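Local coordinates for putative cell adhesion protein (Bacteroides fragilis, PDB 4H40) that probably serves as a fimbrillin-like subunit of a distinct type of bacterial pilus and so takes part in cell adhesion, at residues E192-L197 with L273-N278; M184-R189 with Y297-T302; E205-Q210 with S266-L271; V229-Q234 with P259-S264; Y139-D144 with I177-A182. All coordinates share one frame; numbering follows the deposited sequence.

Interaction 1. Residues E192-L197 with L273-N278; sequences EGVHTL and LKVNGN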
# COMPACT_ATOMS: atom_id res chain seq x y z
N GLU B 192 17.40 -12.01 2.91
CA GLU B 192 18.69 -12.02 3.58
C GLU B 192 18.62 -12.79 4.90
O GLU B 192 17.83 -12.45 5.79
CB GLU B 192 19.17 -10.57 3.80
CG GLU B 192 20.62 -10.44 4.24
CD GLU B 192 21.64 -10.04 3.18
OE1 GLU B 192 21.30 -10.07 1.97
OE2 GLU B 192 22.78 -9.69 3.57
N GLY B 193 19.43 -13.85 4.97
CA GLY B 193 19.58 -14.71 6.14
C GLY B 193 18.53 -15.79 6.30
O GLY B 193 18.55 -16.51 7.30
N VAL B 194 17.60 -15.91 5.34
CA VAL B 194 16.54 -16.92 5.40
C VAL B 194 16.97 -18.11 4.58
O VAL B 194 17.19 -18.01 3.37
CB VAL B 194 15.16 -16.37 4.96
CG1 VAL B 194 14.09 -17.46 5.03
CG2 VAL B 194 14.76 -15.18 5.84
N HIS B 195 17.17 -19.23 5.26
CA HIS B 195 17.64 -20.48 4.68
C HIS B 195 16.47 -21.40 4.43
O HIS B 195 16.43 -22.08 3.41
CB HIS B 195 18.66 -21.13 5.62
CG HIS B 195 19.83 -20.27 5.92
ND1 HIS B 195 20.65 -19.79 4.91
CD2 HIS B 195 20.28 -19.79 7.10
CE1 HIS B 195 21.57 -19.05 5.51
NE2 HIS B 195 21.38 -19.02 6.83
N THR B 196 15.53 -21.45 5.37
CA THR B 196 14.34 -22.29 5.28
C THR B 196 13.12 -21.44 5.60
O THR B 196 13.13 -20.67 6.56
CB THR B 196 14.40 -23.54 6.18
OG1 THR B 196 14.34 -23.13 7.55
CG2 THR B 196 15.62 -24.40 5.93
N LEU B 197 12.08 -21.60 4.79
CA LEU B 197 10.84 -20.88 4.89
C LEU B 197 9.71 -21.84 4.55
O LEU B 197 9.60 -22.29 3.41
CB LEU B 197 10.91 -19.67 3.93
CG LEU B 197 9.65 -18.90 3.56
CD1 LEU B 197 9.11 -18.11 4.74
CD2 LEU B 197 9.91 -18.00 2.35
N LEU B 273 4.58 -18.46 9.72
CA LEU B 273 5.65 -19.11 8.97
C LEU B 273 6.73 -19.65 9.88
O LEU B 273 6.94 -19.14 10.99
CB LEU B 273 6.28 -18.12 7.96
CG LEU B 273 5.34 -17.31 7.05
CD1 LEU B 273 6.06 -16.16 6.38
CD2 LEU B 273 4.66 -18.18 6.02
N LYS B 274 7.43 -20.67 9.39
CA LYS B 274 8.57 -21.28 10.07
C LYS B 274 9.81 -20.78 9.36
O LYS B 274 10.16 -21.29 8.31
CB LYS B 274 8.45 -22.81 10.06
CG LYS B 274 9.32 -23.51 11.09
CD LYS B 274 9.05 -24.99 11.03
CE LYS B 274 9.58 -25.71 12.24
NZ LYS B 274 9.46 -27.18 12.08
N VAL B 275 10.44 -19.75 9.90
CA VAL B 275 11.65 -19.13 9.35
C VAL B 275 12.87 -19.72 10.07
O VAL B 275 12.95 -19.65 11.29
CB VAL B 275 11.61 -17.58 9.43
CG1 VAL B 275 12.82 -16.96 8.74
CG2 VAL B 275 10.32 -17.04 8.82
N ASN B 276 13.78 -20.32 9.30
CA ASN B 276 15.00 -20.96 9.80
C ASN B 276 14.73 -21.87 11.01
O ASN B 276 15.51 -21.89 11.97
CB ASN B 276 16.07 -19.92 10.12
CG ASN B 276 16.58 -19.17 8.91
OD1 ASN B 276 16.48 -19.63 7.77
ND2 ASN B 276 17.15 -18.00 9.15
N GLY B 277 13.63 -22.63 10.94
CA GLY B 277 13.21 -23.58 11.97
C GLY B 277 12.44 -23.01 13.15
O GLY B 277 11.94 -23.78 13.97
N ASN B 278 12.33 -21.68 13.26
CA ASN B 278 11.60 -21.06 14.37
C ASN B 278 10.24 -20.53 13.92
O ASN B 278 10.15 -19.88 12.86
CB ASN B 278 12.41 -19.93 15.01
CG ASN B 278 13.91 -20.14 15.08
OD1 ASN B 278 14.68 -19.42 14.42
ND2 ASN B 278 14.36 -21.11 15.89
O HOH W 1 11.92 -23.33 8.64

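Interaction 2. Residues M184-R189 with Y297-T302; sequences MQFTVR and YNYTAT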
# COMPACT_ATOMS: atom_id res chain seq x y z
N MSE B 184 -7.07 -13.61 -3.77
CA MSE B 184 -5.94 -13.00 -3.08
C MSE B 184 -4.77 -13.96 -3.21
O MSE B 184 -4.95 -15.18 -3.12
CB MSE B 184 -6.24 -12.67 -1.62
CG MSE B 184 -7.26 -11.55 -1.48
SE MSE B 184 -7.53 -10.87 0.32
CE MSE B 184 -6.18 -9.50 0.30
N GLN B 185 -3.59 -13.42 -3.53
CA GLN B 185 -2.40 -14.22 -3.65
C GLN B 185 -1.25 -13.56 -2.91
O GLN B 185 -1.08 -12.36 -3.00
CB GLN B 185 -2.05 -14.44 -5.10
CG GLN B 185 -0.93 -15.41 -5.26
CD GLN B 185 -0.52 -15.52 -6.67
OE1 GLN B 185 -1.02 -16.37 -7.40
NE2 GLN B 185 0.41 -14.69 -7.07
N PHE B 186 -0.48 -14.36 -2.16
CA PHE B 186 0.68 -13.95 -1.40
C PHE B 186 1.88 -14.81 -1.84
O PHE B 186 1.81 -16.04 -1.82
CB PHE B 186 0.42 -14.07 0.12
CG PHE B 186 -0.88 -13.41 0.54
CD1 PHE B 186 -0.93 -12.05 0.85
CD2 PHE B 186 -2.06 -14.12 0.60
CE1 PHE B 186 -2.13 -11.43 1.17
CE2 PHE B 186 -3.26 -13.50 0.92
CZ PHE B 186 -3.29 -12.16 1.18
N THR B 187 2.92 -14.13 -2.36
CA THR B 187 4.20 -14.72 -2.69
C THR B 187 5.12 -14.27 -1.56
O THR B 187 5.24 -13.06 -1.33
CB THR B 187 4.69 -14.31 -4.09
OG1 THR B 187 3.73 -14.70 -5.07
CG2 THR B 187 6.03 -14.90 -4.43
N VAL B 188 5.65 -15.24 -0.77
CA VAL B 188 6.57 -14.96 0.35
C VAL B 188 7.97 -15.38 -0.07
O VAL B 188 8.21 -16.58 -0.27
CB VAL B 188 6.17 -15.61 1.69
CG1 VAL B 188 7.10 -15.16 2.80
CG2 VAL B 188 4.71 -15.34 2.04
N ARG B 189 8.87 -14.42 -0.23
CA ARG B 189 10.25 -14.68 -0.65
C ARG B 189 11.18 -14.88 0.54
O ARG B 189 10.97 -14.29 1.60
CB ARG B 189 10.76 -13.53 -1.49
CG ARG B 189 10.17 -13.43 -2.89
CD ARG B 189 10.75 -12.24 -3.59
NE ARG B 189 10.22 -12.10 -4.94
CZ ARG B 189 10.13 -10.94 -5.60
NH1 ARG B 189 10.54 -9.81 -5.04
NH2 ARG B 189 9.62 -10.91 -6.83
N TYR B 297 -5.81 -9.91 -6.21
CA TYR B 297 -5.20 -8.95 -5.32
C TYR B 297 -3.94 -9.64 -4.85
O TYR B 297 -3.98 -10.49 -3.96
CB TYR B 297 -6.21 -8.52 -4.22
CG TYR B 297 -7.46 -7.93 -4.83
CD1 TYR B 297 -8.51 -8.75 -5.24
CD2 TYR B 297 -7.53 -6.58 -5.15
CE1 TYR B 297 -9.61 -8.24 -5.91
CE2 TYR B 297 -8.64 -6.05 -5.80
CZ TYR B 297 -9.66 -6.89 -6.22
OH TYR B 297 -10.76 -6.37 -6.86
N ASN B 298 -2.86 -9.43 -5.63
CA ASN B 298 -1.53 -10.02 -5.48
C ASN B 298 -0.62 -9.20 -4.60
O ASN B 298 -0.53 -8.01 -4.77
CB ASN B 298 -0.89 -10.16 -6.84
CG ASN B 298 -1.78 -10.86 -7.81
OD1 ASN B 298 -2.46 -11.82 -7.44
ND2 ASN B 298 -1.83 -10.37 -9.04
N TYR B 299 0.05 -9.84 -3.68
CA TYR B 299 1.01 -9.26 -2.75
C TYR B 299 2.31 -10.03 -2.87
O TYR B 299 2.28 -11.21 -3.20
CB TYR B 299 0.46 -9.32 -1.32
CG TYR B 299 -0.70 -8.38 -1.09
CD1 TYR B 299 -2.00 -8.74 -1.44
CD2 TYR B 299 -0.51 -7.13 -0.49
CE1 TYR B 299 -3.07 -7.87 -1.25
CE2 TYR B 299 -1.58 -6.27 -0.26
CZ TYR B 299 -2.85 -6.63 -0.68
OH TYR B 299 -3.87 -5.73 -0.50
N THR B 300 3.46 -9.33 -2.69
CA THR B 300 4.80 -9.94 -2.73
C THR B 300 5.48 -9.51 -1.43
O THR B 300 5.66 -8.31 -1.18
CB THR B 300 5.55 -9.62 -4.02
OG1 THR B 300 4.66 -9.91 -5.10
CG2 THR B 300 6.73 -10.50 -4.22
N ALA B 301 5.70 -10.48 -0.55
CA ALA B 301 6.30 -10.20 0.73
C ALA B 301 7.72 -10.84 0.82
O ALA B 301 7.94 -11.88 0.19
CB ALA B 301 5.39 -10.71 1.84
N THR B 302 8.67 -10.22 1.54
CA THR B 302 10.00 -10.78 1.71
C THR B 302 10.31 -10.89 3.18
O THR B 302 10.17 -9.91 3.90
CB THR B 302 11.04 -9.92 0.99
OG1 THR B 302 10.69 -9.82 -0.39
CG2 THR B 302 12.44 -10.47 1.12
O HOH W 2 1.92 -12.80 -5.72

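Interaction 3. Residues E205-Q210 with S266-L271; sequences EISGIQ and SISVLL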
# COMPACT_ATOMS: atom_id res chain seq x y z
N GLU B 205 -3.96 -16.47 7.58
CA GLU B 205 -5.33 -16.16 7.96
C GLU B 205 -5.68 -14.70 7.58
O GLU B 205 -5.04 -13.75 8.02
CB GLU B 205 -5.56 -16.43 9.44
CG GLU B 205 -7.02 -16.28 9.83
CD GLU B 205 -7.40 -16.92 11.15
OE1 GLU B 205 -6.67 -16.73 12.15
OE2 GLU B 205 -8.45 -17.62 11.18
N ILE B 206 -6.67 -14.58 6.69
CA ILE B 206 -7.25 -13.35 6.20
C ILE B 206 -8.52 -13.13 7.06
O ILE B 206 -9.32 -14.04 7.22
CB ILE B 206 -7.50 -13.46 4.68
CG1 ILE B 206 -6.20 -13.90 3.94
CG2 ILE B 206 -8.08 -12.16 4.09
CD1 ILE B 206 -6.34 -14.16 2.48
N SER B 207 -8.64 -11.95 7.68
CA SER B 207 -9.73 -11.58 8.59
C SER B 207 -10.35 -10.25 8.20
O SER B 207 -9.67 -9.39 7.65
CB SER B 207 -9.19 -11.48 10.02
OG SER B 207 -9.11 -12.74 10.67
N GLY B 208 -11.63 -10.09 8.53
CA GLY B 208 -12.39 -8.88 8.27
C GLY B 208 -12.96 -8.83 6.87
O GLY B 208 -13.04 -7.76 6.25
N ILE B 209 -13.36 -9.99 6.35
CA ILE B 209 -13.90 -10.08 5.00
C ILE B 209 -15.44 -10.34 5.08
O ILE B 209 -15.99 -10.43 6.18
CB ILE B 209 -13.12 -11.13 4.17
CG1 ILE B 209 -12.74 -12.38 5.02
CG2 ILE B 209 -11.90 -10.48 3.58
CD1 ILE B 209 -12.53 -13.66 4.27
N GLN B 210 -16.13 -10.35 3.93
CA GLN B 210 -17.57 -10.56 3.83
C GLN B 210 -18.00 -11.83 4.51
O GLN B 210 -17.37 -12.88 4.29
CB GLN B 210 -18.00 -10.61 2.36
CG GLN B 210 -19.51 -10.74 2.12
CD GLN B 210 -20.16 -9.39 2.13
OE1 GLN B 210 -19.99 -8.59 1.19
NE2 GLN B 210 -20.90 -9.10 3.18
N SER B 266 -10.56 -2.32 7.91
CA SER B 266 -9.30 -3.02 7.70
C SER B 266 -9.50 -4.51 7.48
O SER B 266 -10.39 -5.12 8.08
CB SER B 266 -8.35 -2.82 8.88
OG SER B 266 -8.11 -1.44 9.07
N ILE B 267 -8.66 -5.09 6.61
CA ILE B 267 -8.54 -6.52 6.36
C ILE B 267 -7.16 -6.89 6.92
O ILE B 267 -6.16 -6.38 6.41
CB ILE B 267 -8.72 -6.90 4.84
CG1 ILE B 267 -10.20 -6.73 4.41
CG2 ILE B 267 -8.23 -8.34 4.57
CD1 ILE B 267 -10.41 -6.64 2.92
N SER B 268 -7.10 -7.71 7.99
CA SER B 268 -5.83 -8.17 8.53
C SER B 268 -5.45 -9.50 7.86
O SER B 268 -6.32 -10.32 7.54
CB SER B 268 -5.84 -8.30 10.05
OG SER B 268 -6.18 -9.59 10.50
N VAL B 269 -4.16 -9.66 7.61
CA VAL B 269 -3.54 -10.83 6.99
C VAL B 269 -2.44 -11.31 7.96
O VAL B 269 -1.43 -10.62 8.13
CB VAL B 269 -3.01 -10.53 5.57
CG1 VAL B 269 -2.26 -11.72 5.00
CG2 VAL B 269 -4.14 -10.14 4.63
N LEU B 270 -2.66 -12.46 8.62
CA LEU B 270 -1.66 -13.04 9.52
C LEU B 270 -0.92 -14.18 8.86
O LEU B 270 -1.52 -15.20 8.56
CB LEU B 270 -2.31 -13.55 10.81
CG LEU B 270 -2.63 -12.60 11.90
CD1 LEU B 270 -3.24 -13.37 13.04
CD2 LEU B 270 -1.40 -11.90 12.40
N LEU B 271 0.39 -14.04 8.71
CA LEU B 271 1.22 -15.07 8.11
C LEU B 271 1.94 -15.80 9.21
O LEU B 271 2.69 -15.18 9.95
CB LEU B 271 2.20 -14.45 7.10
CG LEU B 271 1.58 -13.67 5.94
CD1 LEU B 271 1.42 -12.20 6.29
CD2 LEU B 271 2.39 -13.80 4.71
O HOH W 3 -13.62 -5.19 8.25

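Interaction 4. Residues V229-Q234 with P259-S264; sequences VKVGDQ and PTDARS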
# COMPACT_ATOMS: atom_id res chain seq x y z
N VAL B 229 -21.33 -6.41 -3.33
CA VAL B 229 -20.07 -5.91 -2.76
C VAL B 229 -20.41 -5.12 -1.47
O VAL B 229 -20.31 -3.88 -1.44
CB VAL B 229 -19.22 -5.05 -3.76
CG1 VAL B 229 -17.76 -5.01 -3.33
CG2 VAL B 229 -19.35 -5.56 -5.20
N LYS B 230 -20.85 -5.84 -0.41
CA LYS B 230 -21.20 -5.20 0.87
C LYS B 230 -20.03 -5.31 1.89
O LYS B 230 -19.07 -6.07 1.67
CB LYS B 230 -22.56 -5.65 1.48
CG LYS B 230 -23.00 -7.11 1.30
CD LYS B 230 -24.23 -7.42 2.18
CE LYS B 230 -24.94 -8.71 1.83
NZ LYS B 230 -24.16 -9.92 2.22
N VAL B 231 -20.10 -4.48 2.97
CA VAL B 231 -19.11 -4.30 4.03
C VAL B 231 -18.83 -5.64 4.77
O VAL B 231 -19.75 -6.29 5.28
CB VAL B 231 -19.53 -3.14 5.00
CG1 VAL B 231 -18.55 -2.99 6.16
CG2 VAL B 231 -19.64 -1.81 4.26
N GLY B 232 -17.55 -6.01 4.80
CA GLY B 232 -17.07 -7.21 5.48
C GLY B 232 -17.01 -7.06 6.99
O GLY B 232 -17.21 -5.95 7.48
N ASP B 233 -16.72 -8.13 7.78
CA ASP B 233 -16.71 -7.92 9.23
C ASP B 233 -15.65 -8.70 10.02
O ASP B 233 -15.30 -9.82 9.66
CB ASP B 233 -18.10 -8.18 9.84
CG ASP B 233 -18.56 -9.62 9.94
OD1 ASP B 233 -18.20 -10.41 9.05
OD2 ASP B 233 -19.35 -9.93 10.86
N GLN B 234 -15.21 -8.08 11.16
CA GLN B 234 -14.26 -8.51 12.22
C GLN B 234 -14.28 -10.03 12.53
O GLN B 234 -13.25 -10.59 12.95
CB GLN B 234 -14.53 -7.74 13.55
CG GLN B 234 -15.99 -7.77 14.05
CD GLN B 234 -16.26 -7.12 15.41
OE1 GLN B 234 -15.82 -6.00 15.72
NE2 GLN B 234 -17.07 -7.78 16.22
N PRO B 259 -16.69 -10.95 -3.07
CA PRO B 259 -16.61 -9.50 -3.25
C PRO B 259 -17.01 -8.79 -1.96
O PRO B 259 -18.05 -9.12 -1.36
CB PRO B 259 -17.58 -9.23 -4.40
CG PRO B 259 -17.56 -10.50 -5.18
CD PRO B 259 -17.51 -11.57 -4.14
N THR B 260 -16.11 -7.91 -1.47
CA THR B 260 -16.32 -7.19 -0.22
C THR B 260 -15.76 -5.78 -0.28
O THR B 260 -14.69 -5.55 -0.82
CB THR B 260 -15.78 -7.96 1.01
OG1 THR B 260 -16.26 -7.32 2.20
CG2 THR B 260 -14.28 -8.07 1.05
N ASP B 261 -16.53 -4.85 0.31
CA ASP B 261 -16.23 -3.43 0.47
C ASP B 261 -15.65 -3.20 1.87
O ASP B 261 -16.38 -3.25 2.87
CB ASP B 261 -17.50 -2.56 0.25
CG ASP B 261 -17.32 -1.08 0.53
OD1 ASP B 261 -16.17 -0.58 0.42
OD2 ASP B 261 -18.34 -0.41 0.84
N ALA B 262 -14.34 -2.94 1.94
CA ALA B 262 -13.62 -2.68 3.18
C ALA B 262 -12.77 -1.41 3.04
O ALA B 262 -11.70 -1.29 3.64
CB ALA B 262 -12.75 -3.88 3.54
N ARG B 263 -13.27 -0.46 2.24
CA ARG B 263 -12.67 0.85 1.96
C ARG B 263 -12.56 1.71 3.22
O ARG B 263 -11.61 2.50 3.36
CB ARG B 263 -13.51 1.59 0.91
CG ARG B 263 -13.33 1.04 -0.51
CD ARG B 263 -14.26 1.75 -1.47
NE ARG B 263 -15.66 1.45 -1.19
CZ ARG B 263 -16.70 2.12 -1.69
NH1 ARG B 263 -16.50 3.15 -2.51
NH2 ARG B 263 -17.94 1.77 -1.37
N SER B 264 -13.54 1.53 4.13
CA SER B 264 -13.63 2.23 5.42
C SER B 264 -13.16 1.34 6.58
O SER B 264 -13.08 1.82 7.70
CB SER B 264 -15.07 2.68 5.69
OG SER B 264 -15.88 2.80 4.54

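Interaction 5. Residues Y139-D144 with I177-A182; sequences YLLATD and IINQTA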
# COMPACT_ATOMS: atom_id res chain seq x y z
N TYR B 139 -13.26 -20.88 -5.20
CA TYR B 139 -13.46 -20.27 -6.51
C TYR B 139 -14.69 -20.83 -7.13
O TYR B 139 -14.99 -22.00 -6.91
CB TYR B 139 -12.25 -20.48 -7.44
CG TYR B 139 -10.95 -19.95 -6.89
CD1 TYR B 139 -10.74 -18.58 -6.74
CD2 TYR B 139 -9.93 -20.81 -6.52
CE1 TYR B 139 -9.55 -18.09 -6.23
CE2 TYR B 139 -8.71 -20.33 -6.04
CZ TYR B 139 -8.54 -18.97 -5.87
OH TYR B 139 -7.36 -18.50 -5.35
N LEU B 140 -15.42 -20.00 -7.90
CA LEU B 140 -16.59 -20.42 -8.64
C LEU B 140 -16.63 -19.70 -9.96
O LEU B 140 -16.77 -18.48 -10.03
CB LEU B 140 -17.93 -20.26 -7.90
CG LEU B 140 -19.15 -20.67 -8.74
CD1 LEU B 140 -19.48 -22.15 -8.60
CD2 LEU B 140 -20.33 -19.78 -8.46
N LEU B 141 -16.48 -20.50 -11.02
CA LEU B 141 -16.60 -20.05 -12.39
C LEU B 141 -18.03 -20.27 -12.78
O LEU B 141 -18.61 -21.29 -12.41
CB LEU B 141 -15.66 -20.82 -13.31
CG LEU B 141 -14.15 -20.62 -13.15
CD1 LEU B 141 -13.43 -21.52 -14.11
CD2 LEU B 141 -13.75 -19.20 -13.47
N ALA B 142 -18.62 -19.32 -13.47
CA ALA B 142 -20.02 -19.43 -13.86
C ALA B 142 -20.36 -18.48 -15.00
O ALA B 142 -19.53 -17.69 -15.45
CB ALA B 142 -20.91 -19.11 -12.65
N THR B 143 -21.61 -18.58 -15.44
CA THR B 143 -22.26 -17.71 -16.42
C THR B 143 -22.36 -16.32 -15.78
O THR B 143 -22.72 -16.21 -14.60
CB THR B 143 -23.66 -18.31 -16.72
OG1 THR B 143 -23.51 -19.63 -17.27
CG2 THR B 143 -24.47 -17.45 -17.66
N ASP B 144 -22.00 -15.28 -16.52
CA ASP B 144 -22.06 -13.92 -15.99
C ASP B 144 -22.79 -13.03 -16.96
O ASP B 144 -22.34 -12.86 -18.10
CB ASP B 144 -20.66 -13.37 -15.72
CG ASP B 144 -20.59 -12.45 -14.53
OD1 ASP B 144 -21.28 -11.42 -14.54
OD2 ASP B 144 -19.82 -12.75 -13.60
N ILE B 177 -16.81 -19.18 -19.30
CA ILE B 177 -17.27 -18.83 -17.96
C ILE B 177 -16.20 -17.93 -17.29
O ILE B 177 -15.10 -17.79 -17.79
CB ILE B 177 -17.70 -20.08 -17.13
CG1 ILE B 177 -16.56 -21.13 -17.00
CG2 ILE B 177 -18.99 -20.69 -17.71
CD1 ILE B 177 -16.96 -22.49 -16.29
N ILE B 178 -16.56 -17.26 -16.22
CA ILE B 178 -15.70 -16.29 -15.56
C ILE B 178 -15.94 -16.38 -14.06
O ILE B 178 -16.99 -16.89 -13.63
CB ILE B 178 -16.00 -14.87 -16.16
CG1 ILE B 178 -15.00 -13.78 -15.72
CG2 ILE B 178 -17.48 -14.46 -16.04
CD1 ILE B 178 -14.88 -12.63 -16.65
N ASN B 179 -14.97 -15.93 -13.27
CA ASN B 179 -14.95 -15.96 -11.81
C ASN B 179 -16.00 -15.09 -11.16
O ASN B 179 -16.16 -13.91 -11.51
CB ASN B 179 -13.59 -15.54 -11.29
CG ASN B 179 -12.59 -16.65 -11.36
OD1 ASN B 179 -12.65 -17.62 -10.59
ND2 ASN B 179 -11.71 -16.55 -12.34
N GLN B 180 -16.65 -15.66 -10.14
CA GLN B 180 -17.69 -14.99 -9.37
C GLN B 180 -17.13 -14.40 -8.10
O GLN B 180 -17.78 -13.55 -7.50
CB GLN B 180 -18.84 -15.97 -9.06
CG GLN B 180 -19.55 -16.49 -10.32
CD GLN B 180 -19.93 -15.38 -11.28
OE1 GLN B 180 -20.81 -14.57 -11.01
NE2 GLN B 180 -19.20 -15.28 -12.37
N THR B 181 -15.92 -14.81 -7.73
CA THR B 181 -15.27 -14.35 -6.51
C THR B 181 -13.99 -13.57 -6.81
O THR B 181 -13.46 -13.61 -7.93
CB THR B 181 -14.93 -15.52 -5.55
OG1 THR B 181 -13.81 -16.22 -6.03
CG2 THR B 181 -16.03 -16.48 -5.38
N ALA B 182 -13.46 -12.91 -5.78
CA ALA B 182 -12.18 -12.25 -5.86
C ALA B 182 -11.13 -13.29 -5.52
O ALA B 182 -11.47 -14.38 -5.02
CB ALA B 182 -12.14 -11.09 -4.87
O HOH W 4 -14.28 -17.25 -8.52
O HOH W 5 -17.15 -11.80 -12.95

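Interaction 1. Residues E192-L197 with L273-N278
At the tip of a beta hairpin, the type I' turn from Val275 to Asn278 presents Asn276 to the connection 192-197, and its side-chain amide clasps the backbone there. Asn276 ND2 donates to Gly193 O at 2.8 Å, with that oxygen close to the amide plane. Asn276 OD1 takes two backbone N-H groups, from His195 N at 2.6 Å on a lone pair and from Thr196 N at 3.2 Å almost in line with the C=O. The amide thus bonds to the backbone of Gly193, His195 and Thr196, and this triple grip fixes its rotation. Asn276 CG lies beside its own backbone N (chi1 -65°), so that amide and N-H both face 192-197, and Asn276 N bonds to Thr196 O at 2.8 Å. The His195 ring lies 27° from the amide plane, and Gly193 O lies over one face of that ring, toward its rim. The hairpin joins strands 266-275 and 278-287, while the loop 192-197 links the two sheets of a beta sandwich, consistent with the transthyretin-like clan of this family. A water bridges Thr196 OG1, Lys274 O and Gly277 N. On the inner side Val194 CG2 meets Val275 CG1 at 3.9 Å, the two valines crossing at about a right angle, and both touch Val303 of strand 296-305. Further in, the branch ends Leu197 CD1 and Leu273 CD1 meet at 4.0 Å, next to Val188.

Interaction 2. Residues M184-R189 with Y297-T302
Backbone bonds join Met184-Arg189 and Tyr297-Thr302 as parallel strands, Gln185 and Thr187 each using N and O. Gln185 N donates to Tyr297 O at 3.0 Å and Tyr299 N to Gln185 O; Thr187 N reaches Tyr299 O, Ala301 N meets Thr187 O at 2.7 Å, Arg189 N meets Ala301 O, and the ladder runs on to Val303. Among aromatics, Phe186 and Tyr299 lie side by side and point the same way, their planes 21° apart but slid so that they barely overlap; Phe186 CE1 meets Tyr299 CD1 at 3.8 Å. Selenomethionine Met184, bent at chi3 (90°), sets CE 3.8 Å from Tyr299 CE1. This face looks into the beta sandwich, where Ile206 of the facing sheet covers Met184 and Phe186. The other face is polar: a water joins Gln185 NE2, Thr187 OG1 and Tyr299 O, while Gln185 OE1 takes a bond from Arg183. There the extended Arg189 lays its guanidinium over Thr300, whose CG2 sits under the centre of one face, 3.7 Å from Arg189 CZ.

Interaction 3. Residues E205-Q210 with S266-L271
The flat groups that meet here are peptides: those of Glu205 and Leu270 exchange a pair of hydrogen bonds. Leu270 N donates to Glu205 O at 2.8 Å, and Glu205 N returns the bond to Leu270 O at 2.9 Å. Two residues on, Ser207 N approaches Ser268 O at 2.8 Å, whereas the answering bond from Ser268 N to Ser207 O is weak and bent. Ile206 and Val269 form the non-hydrogen-bonded pair in between. These antiparallel strands, 167° apart in direction, are the middle pair of the four-stranded sheet 237-240, 197-207, 266-275, 278-287, one wall of a beta sandwich. Ile206 and Val269 turn inward to Phe186 of the opposing sheet. Ile206 CG2, anti to the backbone N, meets Ile267 CG2 at 3.9 Å. Glu205, Ser207, Ser268 and Leu270 occupy the other face, where Ser207 CB lies 3.6 Å from Ser268 OG and Glu205 OE2 forms a salt bridge with Arg239. Gly208 has a positive phi (84°), which by itself favours glycine, and its carbonyl O packs against Ile267 CG1 at 3.5 Å. Beyond it, the Ile209 and Ile267 side chains cross at about a right angle, Ile209 CG2 nearest Ile267 CD1, and a water bonds to Ser266 O and, weakly, to Gly208 O.

Interaction 4. Residues V229-Q234 with P259-S264
Lys230 O is the polar focus between the two segments, since Thr260 OG1 and Asp261 N both donate to it, each at 3.1 Å. The hydroxyl comes in the carbonyl plane; the amide N comes from well above it, 62° out. Thr260 OG1 stands anti to its own backbone N (chi1 -168°), which puts it beside the carbonyl carbon and facing the Lys230 carbonyl. The charged interaction stays within 259-264: Arg263 holds Asp261 side-on, NE to OD1 at 2.6 Å and NH2 to OD2 at 3.1 Å. Both oxygens lie near the guanidinium plane but are met from above the carboxylate plane. The carboxylate so held lies beside Val231, whose CG2 is 3.9 Å from Asp261 OD2. Apolar packing is slight. Val229 CG1 rests on the Thr260 backbone, 3.7 Å from Thr260 C, and the Val229 and Pro259 side chains cross at about a right angle, Val229 CG2 4.2 Å from Pro259 CB. In the fold, 230-231 is only loosely paired with 260-262, at the edge of a small sheet completed by 289-291: Thr260 and Ala262 bond to Leu291 and Leu289, and Tyr290 is touched by Val229, Asp261 and Arg263. Asp233 ties this edge by a backbone bond to Ile209, just past strand 197-207.

Interaction 5. Residues Y139-D144 with I177-A182
Gln180 and Asp144 slide past each other in opposite directions and are joined by Gln180 NE2 to Asp144 OD2 at 2.9 Å, on the anti side of the carboxylate. The same NE2 also donates to Ile178 O at 3.0 Å from above its carbonyl plane, while Ala142 N reaches that oxygen at 2.9 Å from the opposite face. A bend at chi2 (-49°) turns the glutamine CD back, and NE2 beyond it lies over its own strand. Asp144 OD1 has a salt bridge to Arg146, which would favour a charged carboxylate. Ile178 N returns a bond to Ala142 O, and Gln180 N meets Leu140 O at 2.8 Å. One water links Leu140 N, Asn179 OD1 and Thr181 N; another bridges Asp144 OD2 and Asn179 O. Outward from these bonds, Leu141 CD2 sits against the Asn179 amide, 3.5 Å from OD1, and Leu141 CB meets Ile177 CD1 at 3.7 Å. Ala142 CB packs on Gln180 CG at 3.8 Å. Short strand 141-142 lies between 113-121 and the start of the long strand 177-190: Leu141 and Thr143 bond to Ser121 and Ile119, Ile177 pairs with the 23-24 region, and Tyr139 OH reaches His254 of strand 251-257.

In the fold
Strand 177-190 serves interactions 2 and 5: near the centre of the chain it pairs with 141-142, farther on with 296-305. Interaction 5 is the most buried, with several polar side chains bonded to backbone, to each other or to waters; interactions 2 and 3 each have an apolar inward face and a more mixed or polar outward one. These two come from opposite sheets of one sandwich and meet through Phe186 against Ile206 and Val269. Interaction 1 adjoins interaction 3 along strand 266-275, its centre about 32 Å from that of the chain, and an asparagine side chain does much of its bonding. Interaction 4 flanks interaction 3 at its other end, touches interaction 5 through Pro259, and relies on Lys230 O, which accepts two hydrogen bonds.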